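Local coordinates for reticulocyte binding protein (Streptococcus agalactiae COH1, PDB 3FAW), which is a cell-wall-anchored pullulanase of group B Streptococcus that probably hydrolyses alpha-1,6-glucosidic branch links in pullulan, glycogen and related alpha-glucans, at residues Ile442-Thr446 against Ser447-Val451. Residues are numbered along the deposited sequence; the frame is centred on the assembly and turned at random.
Sequences IKYLT and SEFKV
Y444 takes two neighbours from the last turn of helix 432-449. E448 lays its CB over one ring face, 4.2 Å from the centroid in a CH-pi contact, and its CG reaches Y444 CE1 at 3.7 Å. F449 turns its edge toward the Y444 ring in an offset T-shaped pair, planes 87° apart, with F449 CE2 3.8 Å from Y444 CE2. With CG anti to the backbone N (chi1 167°), the Y444 ring swings beside its own carbonyl carbon, and its far end comes close to E448 and F449. L445 and F449 are buried, and the L445 CD2 methyl meets F449 CD2 obliquely at 4.0 Å. Main-chain i+4 bonds set the spacing: E448 N donates to Y444 O and F449 N to L445 O. S447 OG donates to K443 O at 2.8 Å, and S447 N reaches the same oxygen from the opposite face of the carbonyl plane. K450 then leaves the helix with positive phi, and a weak bond joins V451 N to T446 O. Farther out, F449 packs on I369, L372, K373 and I376 of helix 367-381, while L445 and T446 rest on F454 of strand 453-456. This turn thus ends a TIM-barrel helix just before the next strand: the seryl hydroxyl adds a second bond to an already paired K443 O, K450 NZ bonds S447 O, and the E448-K373 salt bridge ties the two helices beside the aromatic pair.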
loop_
_atom_site.group_PDB
_atom_site.type_symbol
_atom_site.label_atom_id
_atom_site.label_comp_id
_atom_site.label_asym_id
_atom_site.label_seq_id
_atom_site.Cartn_x
_atom_site.Cartn_y
_atom_site.Cartn_z
ATOM N N ILE A 442 4.426 7.230 10.255
ATOM C CA ILE A 442 3.431 8.040 9.551
ATOM C C ILE A 442 3.586 9.524 9.909
ATOM O O ILE A 442 3.511 10.386 9.036
ATOM C CB ILE A 442 1.986 7.560 9.841
ATOM C CG1 ILE A 442 1.719 6.204 9.169
ATOM C CG2 ILE A 442 0.964 8.595 9.365
ATOM C CD1 ILE A 442 1.521 6.266 7.655
ATOM N N LYS A 443 3.822 9.819 11.185
ATOM C CA LYS A 443 4.042 11.202 11.632
ATOM C C LYS A 443 5.344 11.786 11.085
ATOM O O LYS A 443 5.393 12.957 10.696
ATOM C CB LYS A 443 4.071 11.280 13.162
ATOM C CG LYS A 443 2.716 11.128 13.835
ATOM C CD LYS A 443 2.873 10.908 15.334
ATOM C CE LYS A 443 3.337 12.167 16.054
ATOM N NZ LYS A 443 3.804 11.864 17.431
ATOM N N TYR A 444 6.396 10.975 11.076
ATOM C CA TYR A 444 7.693 11.400 10.548
ATOM C C TYR A 444 7.610 11.681 9.047
ATOM O O TYR A 444 8.001 12.758 8.592
ATOM C CB TYR A 444 8.776 10.355 10.847
ATOM C CG TYR A 444 10.063 10.563 10.072
ATOM C CD1 TYR A 444 10.966 11.564 10.424
ATOM C CD2 TYR A 444 10.371 9.762 8.978
ATOM C CE1 TYR A 444 12.150 11.753 9.703
ATOM C CE2 TYR A 444 11.544 9.941 8.257
ATOM C CZ TYR A 444 12.428 10.935 8.616
ATOM O OH TYR A 444 13.593 11.100 7.884
ATOM N N LEU A 445 7.087 10.723 8.286
ATOM C CA LEU A 445 6.926 10.904 6.844
ATOM C C LEU A 445 6.053 12.117 6.514
ATOM O O LEU A 445 6.380 12.886 5.609
ATOM C CB LEU A 445 6.363 9.638 6.190
ATOM C CG LEU A 445 7.298 8.421 6.247
ATOM C CD1 LEU A 445 6.576 7.132 5.828
ATOM C CD2 LEU A 445 8.550 8.652 5.403
ATOM N N THR A 446 4.962 12.301 7.260
ATOM C CA THR A 446 4.068 13.438 7.027
ATOM C C THR A 446 4.770 14.772 7.272
ATOM O O THR A 446 4.797 15.629 6.396
ATOM C CB THR A 446 2.805 13.389 7.922
ATOM O OG1 THR A 446 2.122 12.147 7.735
ATOM C CG2 THR A 446 1.860 14.527 7.572
ATOM N N SER A 447 5.330 14.939 8.466
ATOM C CA SER A 447 5.884 16.226 8.879
ATOM C C SER A 447 7.248 16.529 8.240
ATOM O O SER A 447 7.533 17.683 7.922
ATOM C CB SER A 447 5.975 16.314 10.410
ATOM O OG SER A 447 6.864 15.345 10.930
ATOM N N GLU A 448 8.076 15.501 8.049
ATOM C CA GLU A 448 9.421 15.693 7.487
ATOM C C GLU A 448 9.400 15.853 5.963
ATOM O O GLU A 448 10.012 16.774 5.426
ATOM C CB GLU A 448 10.345 14.531 7.874
ATOM C CG GLU A 448 11.826 14.792 7.600
ATOM C CD GLU A 448 12.337 16.045 8.290
ATOM O OE1 GLU A 448 12.062 16.214 9.495
ATOM O OE2 GLU A 448 13.009 16.864 7.630
ATOM N N PHE A 449 8.706 14.951 5.270
ATOM C CA PHE A 449 8.650 14.980 3.800
ATOM C C PHE A 449 7.422 15.721 3.231
ATOM O O PHE A 449 7.284 15.851 2.014
ATOM C CB PHE A 449 8.742 13.554 3.244
ATOM C CG PHE A 449 10.082 12.901 3.472
ATOM C CD1 PHE A 449 11.128 13.098 2.578
ATOM C CD2 PHE A 449 10.302 12.100 4.587
ATOM C CE1 PHE A 449 12.371 12.497 2.786
ATOM C CE2 PHE A 449 11.538 11.498 4.804
ATOM C CZ PHE A 449 12.573 11.695 3.907
ATOM N N LYS A 450 6.560 16.226 4.120
ATOM C CA LYS A 450 5.320 16.936 3.750
ATOM C C LYS A 450 4.421 16.107 2.830
ATOM O O LYS A 450 3.920 16.593 1.808
ATOM C CB LYS A 450 5.621 18.311 3.137
ATOM C CG LYS A 450 6.482 19.215 4.006
ATOM C CD LYS A 450 5.855 19.521 5.358
ATOM C CE LYS A 450 6.728 20.478 6.159
ATOM N NZ LYS A 450 6.575 20.298 7.624
ATOM N N VAL A 451 4.216 14.851 3.218
ATOM C CA VAL A 451 3.412 13.911 2.447
ATOM C C VAL A 451 1.922 14.241 2.598
ATOM O O VAL A 451 1.460 14.619 3.679
ATOM C CB VAL A 451 3.706 12.452 2.879
ATOM C CG1 VAL A 451 2.755 11.480 2.209
ATOM C CG2 VAL A 451 5.148 12.102 2.556
#